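Local coordinates for protein-tyrosine-phosphatase (Shewanella sp., PDB 2Z72) that probably hydrolyses phosphotyrosine esters at a two-zinc centre, as a cold-active phosphatase built on the calcineurin-like phosphoesterase fold, at residues A[85-88]-A[89-93]; A[123-126]-A[127-131]. All blocks are in the same frame, centred on the assembly; numbering follows the deposited sequence.

Contact 1 of 2, residues A[85-88]-A[89-93]; sequences VLLT and LLKKQ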
ATOM      1  N   VAL A  85     -13.738   0.234  -6.278  1.00  9.79           N
ATOM      2  CA  VAL A  85     -13.508   1.675  -6.165  1.00 10.14           C
ATOM      3  C   VAL A  85     -12.110   2.044  -6.674  1.00 10.06           C
ATOM      4  O   VAL A  85     -11.975   3.020  -7.442  1.00 10.58           O
ATOM      5  CB  VAL A  85     -13.675   2.136  -4.712  1.00 11.28           C
ATOM      6  CG1 VAL A  85     -13.322   3.604  -4.523  1.00 11.82           C
ATOM      7  CG2 VAL A  85     -15.116   1.892  -4.236  1.00 13.33           C
ATOM      8  N   LEU A  86     -11.108   1.282  -6.294  1.00  9.72           N
ATOM      9  CA  LEU A  86      -9.777   1.533  -6.816  1.00  9.79           C
ATOM     10  C   LEU A  86      -9.714   1.518  -8.316  1.00 10.25           C
ATOM     11  O   LEU A  86      -9.121   2.390  -8.978  1.00 10.39           O
ATOM     12  CB  LEU A  86      -8.819   0.495  -6.223  1.00  9.82           C
ATOM     13  CG  LEU A  86      -7.396   0.503  -6.752  1.00  9.94           C
ATOM     14  CD1 LEU A  86      -6.699   1.819  -6.418  1.00 11.20           C
ATOM     15  CD2 LEU A  86      -6.605  -0.699  -6.218  1.00 10.71           C
ATOM     16  N   LEU A  87     -10.301   0.471  -8.937  1.00  9.87           N
ATOM     17  CA  LEU A  87     -10.236   0.330 -10.360  1.00 10.32           C
ATOM     18  C   LEU A  87     -10.936   1.490 -11.036  1.00 10.99           C
ATOM     19  O   LEU A  87     -10.439   2.073 -12.022  1.00 11.36           O
ATOM     20  CB  LEU A  87     -10.847  -0.992 -10.807  1.00 10.63           C
ATOM     21  CG  LEU A  87     -10.547  -1.439 -12.222  1.00 12.76           C
ATOM     22  CD1 LEU A  87      -9.117  -1.952 -12.387  1.00 16.18           C
ATOM     23  CD2 LEU A  87     -11.506  -2.574 -12.554  1.00 16.96           C
ATOM     24  N   THR A  88     -12.129   1.839 -10.549  1.00 10.88           N
ATOM     25  CA  THR A  88     -12.854   2.944 -11.150  1.00 12.23           C
ATOM     26  C   THR A  88     -12.053   4.261 -11.080  1.00 10.92           C
ATOM     27  O   THR A  88     -11.960   5.000 -12.043  1.00 11.91           O
ATOM     28  CB  THR A  88     -14.209   3.118 -10.452  1.00 13.53           C
ATOM     29  OG1 THR A  88     -14.985   1.963 -10.798  1.00 17.05           O
ATOM     30  CG2 THR A  88     -14.948   4.371 -10.903  1.00 15.76           C
ATOM     31  N   LEU A  89     -11.437   4.511  -9.899  1.00 10.65           N
ATOM     32  CA  LEU A  89     -10.671   5.727  -9.746  1.00 10.44           C
ATOM     33  C   LEU A  89      -9.522   5.760 -10.751  1.00 10.47           C
ATOM     34  O   LEU A  89      -9.264   6.788 -11.405  1.00 11.35           O
ATOM     35  CB  LEU A  89     -10.142   5.798  -8.299  1.00 10.68           C
ATOM     36  CG  LEU A  89      -9.100   6.933  -8.081  1.00 12.21           C
ATOM     37  CD1 LEU A  89      -9.675   8.305  -8.369  1.00 11.87           C
ATOM     38  CD2 LEU A  89      -8.595   6.827  -6.628  1.00 13.59           C
ATOM     39  N   LEU A  90      -8.792   4.661 -10.881  1.00  9.82           N
ATOM     40  CA  LEU A  90      -7.628   4.653 -11.771  1.00 10.48           C
ATOM     41  C   LEU A  90      -8.038   4.745 -13.213  1.00 10.58           C
ATOM     42  O   LEU A  90      -7.352   5.319 -14.048  1.00 11.98           O
ATOM     43  CB  LEU A  90      -6.764   3.418 -11.498  1.00 11.68           C
ATOM     44  CG  LEU A  90      -6.143   3.348 -10.103  1.00 10.56           C
ATOM     45  CD1 LEU A  90      -5.355   2.057  -9.968  1.00 13.65           C
ATOM     46  CD2 LEU A  90      -5.289   4.577  -9.768  1.00 11.82           C
ATOM     47  N   LYS A  91      -9.198   4.150 -13.580  1.00 11.16           N
ATOM     48  CA  LYS A  91      -9.707   4.282 -14.920  1.00 10.73           C
ATOM     49  C   LYS A  91     -10.091   5.728 -15.205  1.00 10.77           C
ATOM     50  O   LYS A  91      -9.770   6.289 -16.275  1.00 11.50           O
ATOM     51  CB  LYS A  91     -10.934   3.379 -15.159  0.69 11.24           C
ATOM     52  CG  LYS A  91     -10.656   1.885 -15.306  0.69 11.36           C
ATOM     53  CD  LYS A  91     -11.955   1.054 -15.149  0.69 10.46           C
ATOM     54  CE  LYS A  91     -12.946   1.414 -16.272  0.69 13.85           C
ATOM     55  NZ  LYS A  91     -14.226   0.608 -16.164  0.69 16.55           N
ATOM     56  N   LYS A  92     -10.856   6.327 -14.252  1.00 10.69           N
ATOM     57  CA  LYS A  92     -11.340   7.690 -14.508  1.00 11.12           C
ATOM     58  C   LYS A  92     -10.199   8.680 -14.589  1.00 11.00           C
ATOM     59  O   LYS A  92     -10.321   9.659 -15.342  1.00 12.82           O
ATOM     60  CB  LYS A  92     -12.277   8.071 -13.380  1.00 11.30           C
ATOM     61  CG  LYS A  92     -13.638   7.371 -13.437  1.00 13.42           C
ATOM     62  CD  LYS A  92     -14.534   7.983 -14.455  1.00 12.72           C
ATOM     63  CE  LYS A  92     -15.849   7.212 -14.585  1.00 15.41           C
ATOM     64  NZ  LYS A  92     -16.685   7.808 -15.636  1.00 14.77           N
ATOM     65  N   GLN A  93      -9.133   8.443 -13.853  1.00 10.92           N
ATOM     66  CA  GLN A  93      -7.965   9.343 -13.817  1.00 11.45           C
ATOM     67  C   GLN A  93      -6.937   8.932 -14.866  1.00 11.21           C
ATOM     68  O   GLN A  93      -5.849   9.537 -14.957  1.00 13.61           O
ATOM     69  CB  GLN A  93      -7.387   9.430 -12.420  1.00 11.23           C
ATOM     70  CG  GLN A  93      -8.220  10.261 -11.474  1.00 11.57           C
ATOM     71  CD  GLN A  93      -8.236  11.710 -11.857  1.00 13.20           C
ATOM     72  OE1 GLN A  93      -7.249  12.201 -12.378  1.00 16.81           O
ATOM     73  NE2 GLN A  93      -9.305  12.383 -11.537  1.00 15.82           N
TER
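L89, L90, K91 and K92 each give their backbone N-H to the carbonyl four residues earlier, from V85 O to T88 O, and the four bonds form the regular ladder of an alpha-helix. This is helix 83-92, the crossover of the beta-alpha-beta unit that joins strand 72-76 to strand 108-111 in the calcineurin-like phosphoesterase fold. The shortest rung, K92 N to T88 O, measures 2.8 Å. The side chains illustrate how i and i+4 neighbours meet on one helix. On the buried side L86 and L90 cross at a slant, CD1 of L86 lying 3.8 Å from CD1 of L90. L90 keeps CG beside its own backbone N (chi1 -63°), which leans the branch back over the preceding turn and brings its CG to 3.3 Å from L86 O. Both leucines also face helix 122-138, and on strand 108-111 L86 touches M111 while L90 touches M109. With an alanine at L90, CD1 of L86 would probably lose its neighbour on the next turn, and a gap would be likely to open toward that helix and M109. The outer side is more polar. T88 turns its hydroxyl back to D84 O, a hydrogen bond within the helix, and its methyl faces forward to K92. The aliphatic part of K91 passes across L87, CD of K91 lying 4.1 Å from CG of L87. K92 lies alongside T88 and points the same way, with its CG 4.1 Å from T88 CG2.

Contact 2 of 2, residues A[123-126]-A[127-131]; sequences NEVL and WFMYQ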
ATOM      1  N   ASN A 123      -7.880  -9.790  -1.937  1.00  7.90           N
ATOM      2  CA  ASN A 123      -7.018 -10.438  -2.885  1.00  8.01           C
ATOM      3  C   ASN A 123      -7.104  -9.845  -4.265  1.00  7.84           C
ATOM      4  O   ASN A 123      -6.089  -9.857  -5.000  1.00  8.06           O
ATOM      5  CB  ASN A 123      -7.237 -11.947  -2.891  1.00  8.77           C
ATOM      6  CG  ASN A 123      -6.708 -12.573  -1.622  1.00  9.17           C
ATOM      7  OD1 ASN A 123      -5.559 -12.357  -1.256  1.00  9.04           O
ATOM      8  ND2 ASN A 123      -7.545 -13.359  -0.916  1.00 10.29           N
ATOM      9  N   GLU A 124      -8.242  -9.346  -4.683  1.00  8.06           N
ATOM     10  CA  GLU A 124      -8.376  -8.630  -5.936  1.00  8.23           C
ATOM     11  C   GLU A 124      -7.428  -7.427  -5.927  1.00  7.83           C
ATOM     12  O   GLU A 124      -6.747  -7.186  -6.909  1.00  8.18           O
ATOM     13  CB  GLU A 124      -9.809  -8.194  -6.183  1.00  8.47           C
ATOM     14  CG  GLU A 124     -10.786  -9.359  -6.431  1.00  9.56           C
ATOM     15  CD  GLU A 124     -11.170 -10.205  -5.266  1.00  9.49           C
ATOM     16  OE1 GLU A 124     -10.943  -9.884  -4.087  1.00  9.00           O
ATOM     17  OE2 GLU A 124     -11.736 -11.317  -5.567  1.00 11.53           O
ATOM     18  N   VAL A 125      -7.428  -6.654  -4.857  1.00  7.54           N
ATOM     19  CA  VAL A 125      -6.516  -5.527  -4.766  1.00  7.53           C
ATOM     20  C   VAL A 125      -5.094  -5.974  -4.796  1.00  7.14           C
ATOM     21  O   VAL A 125      -4.245  -5.394  -5.527  1.00  8.04           O
ATOM     22  CB  VAL A 125      -6.795  -4.650  -3.531  1.00  7.75           C
ATOM     23  CG1 VAL A 125      -5.797  -3.489  -3.526  1.00  9.08           C
ATOM     24  CG2 VAL A 125      -8.213  -4.111  -3.545  1.00  8.91           C
ATOM     25  N   LEU A 126      -4.736  -6.997  -4.011  1.00  7.67           N
ATOM     26  CA  LEU A 126      -3.347  -7.423  -3.950  1.00  7.96           C
ATOM     27  C   LEU A 126      -2.829  -7.865  -5.291  1.00  7.55           C
ATOM     28  O   LEU A 126      -1.749  -7.444  -5.749  1.00  8.01           O
ATOM     29  CB  LEU A 126      -3.214  -8.537  -2.892  1.00  7.94           C
ATOM     30  CG  LEU A 126      -3.338  -8.112  -1.424  1.00  7.80           C
ATOM     31  CD1 LEU A 126      -3.506  -9.330  -0.554  1.00  8.81           C
ATOM     32  CD2 LEU A 126      -2.120  -7.331  -0.936  1.00  8.53           C
ATOM     33  N   TRP A 127      -3.577  -8.740  -5.974  1.00  7.78           N
ATOM     34  CA  TRP A 127      -3.078  -9.250  -7.252  1.00  7.83           C
ATOM     35  C   TRP A 127      -3.082  -8.166  -8.321  1.00  8.27           C
ATOM     36  O   TRP A 127      -2.240  -8.216  -9.226  1.00  8.78           O
ATOM     37  CB  TRP A 127      -3.840 -10.510  -7.695  1.00  8.25           C
ATOM     38  CG  TRP A 127      -3.507 -11.702  -6.871  1.00  8.46           C
ATOM     39  CD1 TRP A 127      -4.278 -12.379  -5.995  1.00  8.72           C
ATOM     40  CD2 TRP A 127      -2.216 -12.354  -6.868  1.00  8.72           C
ATOM     41  NE1 TRP A 127      -3.572 -13.408  -5.451  1.00  9.08           N
ATOM     42  CE2 TRP A 127      -2.308 -13.430  -5.963  1.00  8.52           C
ATOM     43  CE3 TRP A 127      -0.997 -12.161  -7.547  1.00  9.23           C
ATOM     44  CZ2 TRP A 127      -1.243 -14.281  -5.712  1.00  9.77           C
ATOM     45  CZ3 TRP A 127       0.058 -13.007  -7.293  1.00 10.56           C
ATOM     46  CH2 TRP A 127      -0.062 -14.056  -6.389  1.00 10.62           C
ATOM     47  N   PHE A 128      -4.023  -7.242  -8.279  1.00  7.95           N
ATOM     48  CA  PHE A 128      -4.019  -6.129  -9.177  1.00  8.50           C
ATOM     49  C   PHE A 128      -2.758  -5.300  -8.952  1.00  7.73           C
ATOM     50  O   PHE A 128      -2.093  -4.922  -9.930  1.00  8.52           O
ATOM     51  CB  PHE A 128      -5.276  -5.272  -8.983  1.00  8.82           C
ATOM     52  CG  PHE A 128      -5.227  -3.961  -9.736  1.00  8.97           C
ATOM     53  CD1 PHE A 128      -5.375  -3.896 -11.103  1.00 11.17           C
ATOM     54  CD2 PHE A 128      -5.018  -2.796  -9.039  1.00 11.54           C
ATOM     55  CE1 PHE A 128      -5.307  -2.693 -11.777  1.00 12.38           C
ATOM     56  CE2 PHE A 128      -4.948  -1.583  -9.717  1.00 14.04           C
ATOM     57  CZ  PHE A 128      -5.117  -1.519 -11.088  1.00 13.81           C
ATOM     58  N   MET A 129      -2.436  -5.006  -7.714  1.00  8.12           N
ATOM     59  CA  MET A 129      -1.247  -4.175  -7.426  1.00  7.82           C
ATOM     60  C   MET A 129       0.034  -4.905  -7.777  1.00  7.92           C
ATOM     61  O   MET A 129       0.997  -4.236  -8.187  1.00  8.67           O
ATOM     62  CB  MET A 129      -1.283  -3.699  -5.987  1.00  8.28           C
ATOM     63  CG  MET A 129      -2.359  -2.682  -5.654  1.00  8.73           C
ATOM     64  SD  MET A 129      -2.367  -1.228  -6.714  1.00  9.79           S
ATOM     65  CE  MET A 129      -0.755  -0.565  -6.329  1.00 12.04           C
ATOM     66  N   TYR A 130       0.072  -6.227  -7.630  1.00  7.97           N
ATOM     67  CA  TYR A 130       1.232  -7.023  -8.031  1.00  7.79           C
ATOM     68  C   TYR A 130       1.439  -6.883  -9.540  1.00  7.94           C
ATOM     69  O   TYR A 130       2.524  -6.612 -10.042  1.00  8.41           O
ATOM     70  CB  TYR A 130       0.971  -8.425  -7.572  1.00  8.21           C
ATOM     71  CG  TYR A 130       2.017  -9.487  -7.834  1.00  8.12           C
ATOM     72  CD1 TYR A 130       2.178 -10.027  -9.100  1.00  8.97           C
ATOM     73  CD2 TYR A 130       2.833  -9.983  -6.844  1.00  8.35           C
ATOM     74  CE1 TYR A 130       3.120 -11.001  -9.374  1.00  9.49           C
ATOM     75  CE2 TYR A 130       3.760 -10.985  -7.070  1.00  8.88           C
ATOM     76  CZ  TYR A 130       3.884 -11.489  -8.346  1.00  9.23           C
ATOM     77  OH  TYR A 130       4.783 -12.507  -8.661  1.00  9.96           O
ATOM     78  N   GLN A 131       0.365  -7.099 -10.312  1.00  8.45           N
ATOM     79  CA  GLN A 131       0.454  -6.947 -11.758  1.00  9.40           C
ATOM     80  C   GLN A 131       0.857  -5.513 -12.115  1.00  8.76           C
ATOM     81  O   GLN A 131       1.707  -5.309 -12.997  1.00  8.93           O
ATOM     82  CB  GLN A 131      -0.887  -7.330 -12.401  1.00 11.92           C
ATOM     83  CG  GLN A 131      -0.931  -7.125 -13.878  1.00 15.07           C
ATOM     84  CD  GLN A 131      -2.198  -7.767 -14.404  1.00 16.75           C
ATOM     85  OE1 GLN A 131      -3.195  -7.051 -14.601  1.00 21.33           O
ATOM     86  NE2 GLN A 131      -2.203  -9.063 -14.626  1.00 20.03           N
TER
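W127, F128, M129 and Y130 are tied to the preceding turn by four backbone hydrogen bonds, accepted in order by the carbonyls of N123, E124, V125 and L126. They lie in helix 122-138, the crossover of the beta-alpha-beta unit formed with strands 108-111 and 142-145. The straightest of the four bonds, W127 N to N123 O, measures 2.9 Å with an N-H...O angle of 172°. Apolar contact between the turns is carried by V125 and M129, which run side by side in the same direction, CG1 of V125 being 4.1 Å from CG of M129. Bends at chi2 (-54°) and chi3 (-62°) carry the sulfur and terminal methyl of M129 away from V125. Aromatic groups make a further set. The indole of W127 tilts back toward N123, with CD1 3.3 Å from N123 O and 4.3 Å from N123 CB. The six-membered ring of the indole reaches the other way, its CZ3 standing 3.9 Å above the plane of the Y130 ring and over its centre. Y130 also packs edge-to-face with W190 of helix 186-192. Polar ends are served from outside the helix: the amide of N123 bonds to Y181 through OD1 and to D9 through ND2, W127 NE1 to P11 O, and the Y130 hydroxyl to E186 and S56. Buried polar atoms are thus paired with distant parts of the chain while the carbon surfaces pack locally. Such pairing implies that the indole and phenol ring are each held by carbon packing and by hydrogen bonding at the polar end, which should restrict their rotation.

Neither contact closes a loop, since each joins two consecutive turns of one helix. From the N terminus, contact 1 lies on helix 83-92 and is complete before the chain passes through strand 108-111 and enters helix 122-138, where contact 2 lies. The two are therefore in series, neither nested nor crossed, with centres about 14 Å apart. They meet directly: the F128 ring fits against L86, L87 and L90, its CE2 being 3.7 Å from L90 CD1, and V125 CG1 also packs on L86 CD2. Successive beta-alpha-beta crossovers sharing strand 108-111 are thereby joined helix to helix, and contact 2 extends the junction to helix 186-192.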